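Extracellular solute-binding protein family 1 (Arthrobacter chlorophenolicus, PDB 4R2F) probably binds sugars such as the disaccharide laminaribiose outside the cell membrane and hands them to an ABC-type transporter. Local coordinates at residues D232-E236 and P300-K304; A51-A56 and L339-M345; Y115-I120 and K144-V149; N263-K267 and R283-T287. All blocks are in the same frame, centred on the assembly; numbering follows the deposited sequence.

Interaction 1 (D232-E236 and P300-K304); sequences DRNVE and PHGDK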
loop_
_atom_site.group_PDB
_atom_site.type_symbol
_atom_site.label_atom_id
_atom_site.label_comp_id
_atom_site.label_asym_id
_atom_site.label_seq_id
_atom_site.Cartn_x
_atom_site.Cartn_y
_atom_site.Cartn_z
ATOM N N ASP A 232 0.749 -9.900 -22.841
ATOM C CA ASP A 232 -0.477 -9.345 -23.453
ATOM C C ASP A 232 -1.586 -8.898 -22.504
ATOM O O ASP A 232 -2.417 -8.076 -22.890
ATOM C CB ASP A 232 -1.136 -10.358 -24.384
ATOM C CG ASP A 232 -0.323 -10.645 -25.656
ATOM O OD1 ASP A 232 0.918 -10.449 -25.721
ATOM O OD2 ASP A 232 -0.959 -11.114 -26.612
ATOM N N ARG A 233 -1.685 -9.488 -21.319
ATOM C CA ARG A 233 -2.691 -9.033 -20.360
ATOM C C ARG A 233 -2.294 -7.682 -19.774
ATOM O O ARG A 233 -3.142 -6.848 -19.485
ATOM C CB ARG A 233 -2.904 -10.028 -19.226
ATOM C CG ARG A 233 -3.462 -11.372 -19.656
ATOM C CD ARG A 233 -4.827 -11.211 -20.256
ATOM N NE ARG A 233 -5.492 -12.482 -20.505
ATOM C CZ ARG A 233 -6.249 -13.147 -19.640
ATOM N NH1 ARG A 233 -6.437 -12.721 -18.396
ATOM N NH2 ARG A 233 -6.815 -14.276 -20.031
ATOM N N ASN A 234 -1.001 -7.487 -19.599
ATOM C CA ASN A 234 -0.493 -6.206 -19.198
ATOM C C ASN A 234 -0.737 -5.157 -20.263
ATOM O O ASN A 234 -1.099 -4.040 -19.936
ATOM C CB ASN A 234 0.984 -6.279 -18.863
ATOM C CG ASN A 234 1.266 -7.114 -17.619
ATOM O OD1 ASN A 234 0.353 -7.412 -16.830
ATOM N ND2 ASN A 234 2.536 -7.454 -17.417
ATOM N N VAL A 235 -0.571 -5.505 -21.530
ATOM C CA VAL A 235 -0.766 -4.521 -22.603
ATOM C C VAL A 235 -2.199 -4.062 -22.619
ATOM O O VAL A 235 -2.482 -2.862 -22.705
ATOM C CB VAL A 235 -0.383 -5.074 -24.001
ATOM C CG1 VAL A 235 -0.759 -4.093 -25.105
ATOM C CG2 VAL A 235 1.104 -5.373 -24.049
ATOM N N GLU A 236 -3.112 -5.014 -22.555
ATOM C CA GLU A 236 -4.529 -4.680 -22.479
ATOM C C GLU A 236 -4.889 -3.766 -21.308
ATOM O O GLU A 236 -5.757 -2.905 -21.444
ATOM C CB GLU A 236 -5.359 -5.926 -22.291
ATOM C CG GLU A 236 -6.198 -6.335 -23.455
ATOM C CD GLU A 236 -7.175 -7.392 -23.026
ATOM O OE1 GLU A 236 -8.387 -7.170 -23.197
ATOM O OE2 GLU A 236 -6.722 -8.419 -22.476
ATOM N N PRO A 300 -11.774 -7.899 -18.597
ATOM C CA PRO A 300 -12.501 -8.304 -19.798
ATOM C C PRO A 300 -12.489 -9.823 -20.071
ATOM O O PRO A 300 -13.312 -10.293 -20.818
ATOM C CB PRO A 300 -11.793 -7.522 -20.917
ATOM C CG PRO A 300 -10.443 -7.208 -20.371
ATOM C CD PRO A 300 -10.617 -7.040 -18.899
ATOM N N HIS A 301 -11.588 -10.565 -19.435
ATOM C CA HIS A 301 -11.557 -12.015 -19.514
ATOM C C HIS A 301 -12.151 -12.684 -18.261
ATOM O O HIS A 301 -12.051 -13.882 -18.106
ATOM C CB HIS A 301 -10.106 -12.489 -19.710
ATOM C CG HIS A 301 -9.415 -11.859 -20.882
ATOM N ND1 HIS A 301 -9.684 -12.213 -22.186
ATOM C CD2 HIS A 301 -8.454 -10.907 -20.943
ATOM C CE1 HIS A 301 -8.918 -11.509 -23.000
ATOM N NE2 HIS A 301 -8.163 -10.707 -22.271
ATOM N N GLY A 302 -12.752 -11.916 -17.365
ATOM C CA GLY A 302 -13.368 -12.474 -16.172
ATOM C C GLY A 302 -12.528 -12.493 -14.900
ATOM O O GLY A 302 -13.025 -12.881 -13.846
ATOM N N ASP A 303 -11.278 -12.046 -14.979
ATOM C CA ASP A 303 -10.372 -12.083 -13.838
ATOM C C ASP A 303 -10.736 -11.062 -12.746
ATOM O O ASP A 303 -11.160 -9.942 -13.032
ATOM C CB ASP A 303 -8.926 -11.852 -14.276
ATOM C CG ASP A 303 -8.452 -12.881 -15.294
ATOM O OD1 ASP A 303 -8.790 -12.752 -16.488
ATOM O OD2 ASP A 303 -7.713 -13.796 -14.901
ATOM N N LYS A 304 -10.540 -11.482 -11.498
ATOM C CA LYS A 304 -10.747 -10.657 -10.309
ATOM C C LYS A 304 -9.456 -10.634 -9.518
ATOM O O LYS A 304 -8.839 -11.675 -9.321
ATOM C CB LYS A 304 -11.822 -11.281 -9.445
ATOM C CG LYS A 304 -13.135 -11.467 -10.169
ATOM C CD LYS A 304 -13.811 -10.126 -10.310
ATOM C CE LYS A 304 -14.640 -9.842 -9.082
ATOM N NZ LYS A 304 -15.993 -10.425 -9.283
HETATM O O HOH W 1 -8.149 -15.333 -17.688
#

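Interaction 2 (A51-A56 and L339-M345); sequences AYNDAA and LWQQKLM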
loop_
_atom_site.group_PDB
_atom_site.type_symbol
_atom_site.label_atom_id
_atom_site.label_comp_id
_atom_site.label_asym_id
_atom_site.label_seq_id
_atom_site.Cartn_x
_atom_site.Cartn_y
_atom_site.Cartn_z
ATOM N N ALA A 51 -3.305 12.909 12.631
ATOM C CA ALA A 51 -3.626 12.341 13.941
ATOM C C ALA A 51 -3.059 10.912 14.130
ATOM O O ALA A 51 -2.783 10.512 15.248
ATOM C CB ALA A 51 -5.128 12.358 14.164
ATOM N N TYR A 52 -2.884 10.143 13.052
ATOM C CA TYR A 52 -2.187 8.840 13.166
ATOM C C TYR A 52 -0.778 9.051 13.747
ATOM O O TYR A 52 -0.369 8.354 14.655
ATOM C CB TYR A 52 -2.093 8.079 11.809
ATOM C CG TYR A 52 -0.976 7.072 11.880
ATOM C CD1 TYR A 52 0.333 7.431 11.548
ATOM C CD2 TYR A 52 -1.187 5.826 12.427
ATOM C CE1 TYR A 52 1.383 6.550 11.707
ATOM C CE2 TYR A 52 -0.155 4.934 12.567
ATOM C CZ TYR A 52 1.129 5.305 12.233
ATOM O OH TYR A 52 2.148 4.429 12.419
ATOM N N ASN A 53 -0.023 10.009 13.217
ATOM C CA ASN A 53 1.355 10.182 13.673
ATOM C C ASN A 53 1.467 10.715 15.090
ATOM O O ASN A 53 2.367 10.324 15.787
ATOM C CB ASN A 53 2.136 11.054 12.717
ATOM C CG ASN A 53 2.415 10.347 11.413
ATOM O OD1 ASN A 53 3.242 9.403 11.342
ATOM N ND2 ASN A 53 1.724 10.780 10.368
ATOM N N ASP A 54 0.551 11.589 15.501
ATOM C CA ASP A 54 0.443 12.012 16.910
ATOM C C ASP A 54 0.282 10.826 17.864
ATOM O O ASP A 54 0.981 10.726 18.870
ATOM C CB ASP A 54 -0.754 12.950 17.129
ATOM C CG ASP A 54 -0.613 14.287 16.418
ATOM O OD1 ASP A 54 0.519 14.721 16.153
ATOM O OD2 ASP A 54 -1.650 14.918 16.137
ATOM N N ALA A 55 -0.637 9.929 17.530
ATOM C CA ALA A 55 -0.885 8.763 18.356
ATOM C C ALA A 55 0.284 7.797 18.367
ATOM O O ALA A 55 0.602 7.225 19.397
ATOM C CB ALA A 55 -2.145 8.047 17.894
ATOM N N ALA A 56 0.920 7.597 17.220
ATOM C CA ALA A 56 2.015 6.630 17.130
ATOM C C ALA A 56 3.233 7.198 17.865
ATOM O O ALA A 56 3.978 6.455 18.514
ATOM C CB ALA A 56 2.343 6.344 15.668
ATOM N N LEU A 339 -4.575 1.861 17.872
ATOM C CA LEU A 339 -4.677 2.651 16.653
ATOM C C LEU A 339 -5.947 2.321 15.884
ATOM O O LEU A 339 -6.578 3.211 15.306
ATOM C CB LEU A 339 -3.442 2.449 15.775
ATOM C CG LEU A 339 -2.116 2.889 16.404
ATOM C CD1 LEU A 339 -0.933 2.358 15.599
ATOM C CD2 LEU A 339 -2.032 4.407 16.559
ATOM N N TRP A 340 -6.314 1.041 15.875
ATOM C CA TRP A 340 -7.580 0.627 15.276
ATOM C C TRP A 340 -8.757 0.960 16.183
ATOM O O TRP A 340 -9.845 1.231 15.683
ATOM C CB TRP A 340 -7.585 -0.865 14.948
ATOM C CG TRP A 340 -6.937 -1.153 13.642
ATOM C CD1 TRP A 340 -7.544 -1.195 12.413
ATOM C CD2 TRP A 340 -5.547 -1.406 13.415
ATOM N NE1 TRP A 340 -6.618 -1.475 11.439
ATOM C CE2 TRP A 340 -5.386 -1.624 12.018
ATOM C CE3 TRP A 340 -4.423 -1.479 14.246
ATOM C CZ2 TRP A 340 -4.142 -1.892 11.441
ATOM C CZ3 TRP A 340 -3.184 -1.764 13.674
ATOM C CH2 TRP A 340 -3.051 -1.947 12.281
ATOM N N GLN A 341 -8.541 0.928 17.498
ATOM C CA GLN A 341 -9.590 1.319 18.463
ATOM C C GLN A 341 -9.999 2.769 18.258
ATOM O O GLN A 341 -11.180 3.074 18.237
ATOM C CB GLN A 341 -9.137 1.046 19.907
ATOM C CG GLN A 341 -10.256 1.013 20.961
ATOM C CD GLN A 341 -10.721 2.406 21.342
ATOM O OE1 GLN A 341 -9.922 3.339 21.491
ATOM N NE2 GLN A 341 -12.022 2.563 21.475
ATOM N N GLN A 342 -9.021 3.645 18.041
ATOM C CA GLN A 342 -9.278 5.060 17.746
ATOM C C GLN A 342 -9.581 5.331 16.276
ATOM O O GLN A 342 -9.818 6.468 15.898
ATOM C CB GLN A 342 -8.079 5.916 18.198
ATOM C CG GLN A 342 -7.865 5.922 19.716
ATOM C CD GLN A 342 -6.437 6.324 20.096
ATOM O OE1 GLN A 342 -5.998 7.440 19.828
ATOM N NE2 GLN A 342 -5.709 5.407 20.699
ATOM N N LYS A 343 -9.574 4.286 15.443
ATOM C CA LYS A 343 -9.974 4.412 14.037
ATOM C C LYS A 343 -9.065 5.355 13.276
ATOM O O LYS A 343 -9.515 6.165 12.459
ATOM C CB LYS A 343 -11.418 4.887 13.914
ATOM C CG LYS A 343 -12.406 4.021 14.666
ATOM C CD LYS A 343 -13.816 4.557 14.474
ATOM C CE LYS A 343 -14.833 3.724 15.231
ATOM N NZ LYS A 343 -16.192 4.261 14.965
ATOM N N LEU A 344 -7.776 5.250 13.569
ATOM C CA LEU A 344 -6.766 6.109 12.958
ATOM C C LEU A 344 -6.053 5.452 11.762
ATOM O O LEU A 344 -5.272 6.114 11.090
ATOM C CB LEU A 344 -5.724 6.465 14.016
ATOM C CG LEU A 344 -6.258 7.307 15.165
ATOM C CD1 LEU A 344 -5.170 7.502 16.209
ATOM C CD2 LEU A 344 -6.768 8.646 14.627
ATOM N N MET A 345 -6.319 4.171 11.507
ATOM C CA MET A 345 -5.641 3.419 10.443
ATOM C C MET A 345 -6.377 3.380 9.105
ATOM O O MET A 345 -7.622 3.380 9.031
ATOM C CB MET A 345 -5.373 1.994 10.906
ATOM C CG MET A 345 -4.367 1.868 12.047
ATOM S SD MET A 345 -2.721 2.458 11.649
ATOM C CE MET A 345 -2.345 1.416 10.256
#

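Interaction 3 (Y115-I120 and K144-V149); sequences YADKVI and KGYVAV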
loop_
_atom_site.group_PDB
_atom_site.type_symbol
_atom_site.label_atom_id
_atom_site.label_comp_id
_atom_site.label_asym_id
_atom_site.label_seq_id
_atom_site.Cartn_x
_atom_site.Cartn_y
_atom_site.Cartn_z
ATOM N N TYR A 115 17.740 -9.474 12.109
ATOM C CA TYR A 115 16.721 -10.511 11.998
ATOM C C TYR A 115 15.842 -10.473 13.232
ATOM O O TYR A 115 16.322 -10.203 14.325
ATOM C CB TYR A 115 17.354 -11.909 11.807
ATOM C CG TYR A 115 18.045 -12.030 10.482
ATOM C CD1 TYR A 115 17.314 -12.080 9.316
ATOM C CD2 TYR A 115 19.437 -12.053 10.386
ATOM C CE1 TYR A 115 17.940 -12.143 8.076
ATOM C CE2 TYR A 115 20.069 -12.135 9.148
ATOM C CZ TYR A 115 19.319 -12.160 8.001
ATOM O OH TYR A 115 19.926 -12.212 6.753
ATOM N N ALA A 116 14.555 -10.734 13.026
ATOM C CA ALA A 116 13.539 -10.610 14.059
ATOM C C ALA A 116 13.210 -11.895 14.809
ATOM O O ALA A 116 12.180 -11.961 15.492
ATOM C CB ALA A 116 12.272 -10.034 13.433
ATOM N N ASP A 117 14.092 -12.887 14.738
ATOM C CA ASP A 117 13.828 -14.196 15.339
ATOM C C ASP A 117 13.564 -14.100 16.837
ATOM O O ASP A 117 12.677 -14.768 17.338
ATOM C CB ASP A 117 14.989 -15.164 15.088
ATOM C CG ASP A 117 15.188 -15.452 13.615
ATOM O OD1 ASP A 117 14.883 -14.578 12.786
ATOM O OD2 ASP A 117 15.641 -16.546 13.276
ATOM N N LYS A 118 14.338 -13.284 17.545
ATOM C CA LYS A 118 14.162 -13.138 18.991
ATOM C C LYS A 118 12.842 -12.445 19.329
ATOM O O LYS A 118 12.231 -12.749 20.346
ATOM C CB LYS A 118 15.353 -12.388 19.624
ATOM C CG LYS A 118 16.656 -13.185 19.731
ATOM C CD LYS A 118 16.757 -14.065 20.981
ATOM C CE LYS A 118 16.722 -13.280 22.293
ATOM N NZ LYS A 118 15.372 -13.245 22.939
ATOM N N VAL A 119 12.422 -11.490 18.501
ATOM C CA VAL A 119 11.098 -10.862 18.665
ATOM C C VAL A 119 10.012 -11.906 18.520
ATOM O O VAL A 119 9.116 -11.991 19.350
ATOM C CB VAL A 119 10.875 -9.720 17.634
ATOM C CG1 VAL A 119 9.411 -9.282 17.597
ATOM C CG2 VAL A 119 11.798 -8.549 17.961
ATOM N N ILE A 120 10.122 -12.732 17.484
ATOM C CA ILE A 120 9.169 -13.806 17.268
ATOM C C ILE A 120 9.081 -14.729 18.501
ATOM O O ILE A 120 7.990 -15.089 18.912
ATOM C CB ILE A 120 9.531 -14.655 16.040
ATOM C CG1 ILE A 120 9.427 -13.847 14.730
ATOM C CG2 ILE A 120 8.631 -15.885 15.960
ATOM C CD1 ILE A 120 8.065 -13.310 14.414
ATOM N N LYS A 144 18.060 -17.285 6.658
ATOM C CA LYS A 144 18.913 -16.663 7.647
ATOM C C LYS A 144 18.117 -16.073 8.800
ATOM O O LYS A 144 18.712 -15.660 9.774
ATOM C CB LYS A 144 19.777 -15.582 6.983
ATOM C CG LYS A 144 20.378 -16.035 5.662
ATOM C CD LYS A 144 21.417 -15.127 5.038
ATOM C CE LYS A 144 20.923 -13.923 4.248
ATOM N NZ LYS A 144 19.972 -14.231 3.150
ATOM N N GLY A 145 16.786 -16.040 8.682
ATOM C CA GLY A 145 15.911 -15.551 9.736
ATOM C C GLY A 145 14.703 -14.799 9.187
ATOM O O GLY A 145 14.512 -14.674 7.978
ATOM N N TYR A 146 13.899 -14.281 10.096
ATOM C CA TYR A 146 12.783 -13.381 9.768
ATOM C C TYR A 146 13.289 -11.981 9.465
ATOM O O TYR A 146 13.946 -11.359 10.321
ATOM C CB TYR A 146 11.830 -13.314 10.959
ATOM C CG TYR A 146 11.041 -14.578 11.080
ATOM C CD1 TYR A 146 9.873 -14.734 10.357
ATOM C CD2 TYR A 146 11.464 -15.623 11.894
ATOM C CE1 TYR A 146 9.149 -15.890 10.421
ATOM C CE2 TYR A 146 10.733 -16.796 11.978
ATOM C CZ TYR A 146 9.583 -16.918 11.226
ATOM O OH TYR A 146 8.836 -18.050 11.265
ATOM N N VAL A 147 13.016 -11.473 8.266
ATOM C CA VAL A 147 13.551 -10.163 7.912
ATOM C C VAL A 147 12.800 -9.000 8.588
ATOM O O VAL A 147 13.331 -7.902 8.691
ATOM C CB VAL A 147 13.632 -9.922 6.392
ATOM C CG1 VAL A 147 14.415 -11.027 5.707
ATOM C CG2 VAL A 147 12.267 -9.769 5.786
ATOM N N ALA A 148 11.576 -9.250 9.045
ATOM C CA ALA A 148 10.719 -8.224 9.648
ATOM C C ALA A 148 9.503 -8.904 10.247
ATOM O O ALA A 148 9.348 -10.121 10.123
ATOM C CB ALA A 148 10.270 -7.209 8.591
ATOM N N VAL A 149 8.637 -8.113 10.881
ATOM C CA VAL A 149 7.400 -8.620 11.487
ATOM C C VAL A 149 6.207 -7.853 10.911
ATOM O O VAL A 149 6.211 -6.612 10.898
ATOM C CB VAL A 149 7.458 -8.448 13.017
ATOM C CG1 VAL A 149 6.195 -8.960 13.666
ATOM C CG2 VAL A 149 8.671 -9.150 13.588
HETATM O O HOH W 2 18.372 -15.493 12.519
#

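Interaction 4 (N263-K267 and R283-T287); sequences NAQWK and RVGDT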
loop_
_atom_site.group_PDB
_atom_site.type_symbol
_atom_site.label_atom_id
_atom_site.label_comp_id
_atom_site.label_asym_id
_atom_site.label_seq_id
_atom_site.Cartn_x
_atom_site.Cartn_y
_atom_site.Cartn_z
ATOM N N ASN A 263 -7.224 13.403 -1.776
ATOM C CA ASN A 263 -8.148 13.402 -0.651
ATOM C C ASN A 263 -9.207 14.517 -0.780
ATOM O O ASN A 263 -10.389 14.271 -0.591
ATOM C CB ASN A 263 -7.394 13.542 0.663
ATOM C CG ASN A 263 -6.633 12.289 1.046
ATOM O OD1 ASN A 263 -6.827 11.218 0.488
ATOM N ND2 ASN A 263 -5.768 12.422 2.015
ATOM N N ALA A 264 -8.783 15.727 -1.142
ATOM C CA ALA A 264 -9.715 16.824 -1.348
ATOM C C ALA A 264 -10.751 16.523 -2.419
ATOM O O ALA A 264 -11.906 16.915 -2.266
ATOM C CB ALA A 264 -8.978 18.127 -1.664
ATOM N N GLN A 265 -10.371 15.828 -3.498
ATOM C CA GLN A 265 -11.361 15.468 -4.523
ATOM C C GLN A 265 -12.462 14.557 -3.945
ATOM O O GLN A 265 -13.620 14.678 -4.303
ATOM C CB GLN A 265 -10.732 14.764 -5.725
ATOM C CG GLN A 265 -9.933 15.652 -6.661
ATOM C CD GLN A 265 -9.740 15.017 -8.030
ATOM O OE1 GLN A 265 -9.499 13.803 -8.166
ATOM N NE2 GLN A 265 -9.880 15.829 -9.058
ATOM N N TRP A 266 -12.066 13.627 -3.089
ATOM C CA TRP A 266 -13.003 12.777 -2.398
ATOM C C TRP A 266 -13.861 13.562 -1.403
ATOM O O TRP A 266 -15.071 13.446 -1.415
ATOM C CB TRP A 266 -12.255 11.641 -1.703
ATOM C CG TRP A 266 -11.940 10.523 -2.655
ATOM C CD1 TRP A 266 -10.714 10.184 -3.166
ATOM C CD2 TRP A 266 -12.886 9.608 -3.243
ATOM N NE1 TRP A 266 -10.842 9.114 -4.017
ATOM C CE2 TRP A 266 -12.166 8.743 -4.083
ATOM C CE3 TRP A 266 -14.271 9.437 -3.130
ATOM C CZ2 TRP A 266 -12.790 7.722 -4.822
ATOM C CZ3 TRP A 266 -14.884 8.413 -3.858
ATOM C CH2 TRP A 266 -14.138 7.556 -4.668
ATOM N N LYS A 267 -13.237 14.390 -0.574
ATOM C CA LYS A 267 -13.966 15.152 0.431
ATOM C C LYS A 267 -14.984 16.111 -0.191
ATOM O O LYS A 267 -16.098 16.211 0.275
ATOM C CB LYS A 267 -12.999 15.946 1.308
ATOM C CG LYS A 267 -13.672 16.578 2.524
ATOM C CD LYS A 267 -12.782 17.596 3.206
ATOM C CE LYS A 267 -13.574 18.311 4.283
ATOM N NZ LYS A 267 -12.731 19.329 4.947
ATOM N N ARG A 283 -10.239 9.149 6.555
ATOM C CA ARG A 283 -9.018 9.738 5.995
ATOM C C ARG A 283 -9.265 11.116 5.401
ATOM O O ARG A 283 -8.479 12.013 5.612
ATOM C CB ARG A 283 -8.402 8.839 4.926
ATOM C CG ARG A 283 -7.133 9.409 4.292
ATOM C CD ARG A 283 -6.128 9.840 5.349
ATOM N NE ARG A 283 -4.888 10.346 4.775
ATOM C CZ ARG A 283 -4.524 11.615 4.816
ATOM N NH1 ARG A 283 -5.304 12.517 5.410
ATOM N NH2 ARG A 283 -3.378 11.976 4.278
ATOM N N VAL A 284 -10.368 11.291 4.678
ATOM C CA VAL A 284 -10.620 12.546 3.997
ATOM C C VAL A 284 -11.543 13.516 4.746
ATOM O O VAL A 284 -11.774 14.617 4.261
ATOM C CB VAL A 284 -11.111 12.318 2.542
ATOM C CG1 VAL A 284 -10.215 11.302 1.834
ATOM C CG2 VAL A 284 -12.567 11.881 2.485
ATOM N N GLY A 285 -12.033 13.135 5.928
ATOM C CA GLY A 285 -12.929 13.986 6.713
ATOM C C GLY A 285 -14.314 14.200 6.116
ATOM O O GLY A 285 -14.824 15.312 6.106
ATOM N N ASP A 286 -14.919 13.141 5.584
ATOM C CA ASP A 286 -16.339 13.162 5.216
ATOM C C ASP A 286 -16.958 11.829 5.559
ATOM O O ASP A 286 -16.935 10.881 4.761
ATOM C CB ASP A 286 -16.569 13.452 3.721
ATOM C CG ASP A 286 -18.055 13.510 3.343
ATOM O OD1 ASP A 286 -18.912 12.919 4.040
ATOM O OD2 ASP A 286 -18.376 14.147 2.325
ATOM N N THR A 287 -17.527 11.787 6.752
ATOM C CA THR A 287 -18.255 10.631 7.251
ATOM C C THR A 287 -19.785 10.823 7.179
ATOM O O THR A 287 -20.509 10.301 8.008
ATOM C CB THR A 287 -17.848 10.364 8.714
ATOM O OG1 THR A 287 -18.035 11.569 9.466
ATOM C CG2 THR A 287 -16.346 9.899 8.809
#

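Interaction 1 (D232-E236 and P300-K304)
The guanidinium of Arg233 lies flat against the imidazole of His301, with the two centres 3.9 Å apart and the planes tilted by 19°. His301 CD2 sits over the middle of the guanidinium. Arg233 NH2 lies over the ring face, offset toward the rim. In the plane of the guanidinium, NH1 of Arg233 makes a salt bridge to Asp303 OD1 at 3.0 Å, though as a hydrogen bond it is weak (134° at the hydrogen). A water closes the same corner: it accepts from Arg233 NH2 and donates to Asp303 OD1. The imidazole is held at its edge too. His301 NE2 gives its hydrogen to Glu236 OE2 at 2.7 Å, near the ring plane and on the syn side of the carboxylate. Beside this bond, Glu236 OE1 rests 3.5 Å from Pro300 CG. The Arg233 chain bends at chi2 (-63°), which brings its flat end under the ring. Further out, Asn216 binds both side chains of the helix: its backbone O accepts from Arg233 NH1 and its ND2 donates to Glu236 OE2. A leucine in place of Arg233 would probably leave Asp303 without its charged mate and one face of His301 without its stacking partner. This is a surface guanidinium-imidazole stack with a His-carboxylate hydrogen bond, tying the first turn of helix 232-246 to the loop between strands 291-294 and 306-316.

Interaction 2 (A51-A56 and L339-M345)
The ring of Tyr52 meets Met345 and Leu339 obliquely, neither squarely over a face nor in its plane. Met345 SD is 4.7 Å from the ring centroid and 63° off the normal, a Met-aromatic contact. Its closest ring atom is Tyr52 CE2, at 3.7 Å. Leu339 CD1 approaches the same CE2 atom, at 4.1 Å. Tyr52 CG stands anti to the backbone N (chi1 159°), which brings the ring up to Met345 and Leu339. The second flat group is the indole of Trp340. Met345 CG lies over the centre of one of its faces, so this methionine touches both Trp340 and Tyr52. Its chain is bent at chi2 and chi3, and the sulfur thereby turns back to Tyr52.

Next to the ring, Ala55 faces the other segment. Its CB is 3.5 Å from Leu344 CD1 and 3.9 Å from Leu339 CD2. The other branch of Leu344, CD2, reaches Ala51 CB at 4.1 Å. The alanines leave room for a close approach: the CA atoms of Tyr52 and Leu344 are 5.3 Å apart. A Schellman motif with positive phi at Lys343 ends helix 337-341. In it Leu344 N bonds back to Leu339 O, and this places Leu344 against the alanines.

The Tyr52 hydroxyl is bonded outside the contact, to Asp44. Tyr52 and Met345 also touch Trp151, and the Met345 side chain is about 8 Å from a bound glucose unit. The contact itself is made by methyl groups, a thioether and a ring. Its hold therefore rests on shape and apolar burial, with polar groups served elsewhere.

Interaction 3 (Y115-I120 and K144-V149)
Ala116 CB packs against Val149 CG2 at 3.7 Å, at the apolar centre where the start of helix 117-126 meets strand 145-161. Ala116 is the N-cap residue of that helix. Val119 CG1 and Ile120 CD1 border the same Val149 methyl. Ile120 CG1 lies over one face of the Tyr146 ring, 4.1 Å from its centroid, as a CH-pi contact. Further out, one face of the Tyr115 ring lies on the Lys144-Gly145 peptide, with Lys144 O above its centre. The Tyr115 hydroxyl touches the Lys144 chain but bonds to Glu108, which also makes a salt bridge with Lys144 NZ. A serine in place of Tyr115 would probably uncover this peptide and leave Glu108 without its hydroxyl partner. Gly145 has no room for a side chain: a CB would clash with Tyr115 and Asp117. At the polar edge, Ala116 N donates to Tyr146 O at 2.8 Å, nearly straight (170°) and in the carbonyl plane. Asp117 CG is anti to its carbonyl carbon (chi1 -63°), which turns the carboxylate back to the strand. There Asp117 OD1, on its syn side, accepts from Tyr146 N at 2.9 Å.

Interaction 4 (N263-K267 and R283-T287)
Val284 fits against one side of helix 259-267, and this is the tightly packed part of the contact. Its CG1 lies 3.6 Å from Asn263 OD1, 3.8 Å from Asn263 CB and 4.1 Å from Trp266 CB. With CG1 anti to the carbonyl carbon (chi1 -48°), that methyl points at Asn263 and Trp266, and CG2 is left by the backbone of Lys267. The CA atoms of Asn263 and Val284 are only 5.3 Å apart. The aliphatic chain of Lys267 also lies close here, with its CG 3.2 Å from Val284 O.

Beside Val284, the amide of Asn263 stands over a face of the Arg283 guanidinium. This is less certain, because Arg283 has two conformers and only one is described. In that one, Asn263 ND2 is above the centre, 3.2 Å from Arg283 CZ, and the two planes are 73° apart. Both groups are donors here, so the pair is a packing contact and not a hydrogen bond. The arginine also touches Thr49 and Asn346.

The looser side begins beyond Val284 O. Lys267 is exposed and extended, and its CE lies 3.7 Å from Gly285 O. Gly285 has positive phi and turns the chain away. Asp286 then comes beside Lys267, but its carboxylate is engaged elsewhere, with Arg161 and Ser288. Arg161 also bonds to Trp266 O, so it joins the two segments from outside.

The contact joins the C-terminal parts of two helices close to the sugar site, probably at its edge: the Arg283 side chain, in the conformer described, is about 6 Å from a bound glucose unit of the laminaribiose.

How the interactions relate
The four contacts are spread round the chain, and none touches another. Interaction 2 spans most of the sequence, with the other three nested inside its loop. Interaction 3 closes before interaction 1 opens, and interaction 4 lies within the loop of interaction 1. Interactions 3 and 4 have centres about 38 Å apart, on opposite sides of the chain's centre. Strands 145-161 and 306-316 pair in the mixed sheet: the first takes part in interaction 3, and the second follows the loop of interaction 1. Interactions 2 and 4, with centres about 17 Å apart, lie near the bound sugar, consistent with a binding protein that holds its ligand between packed parts of the chain.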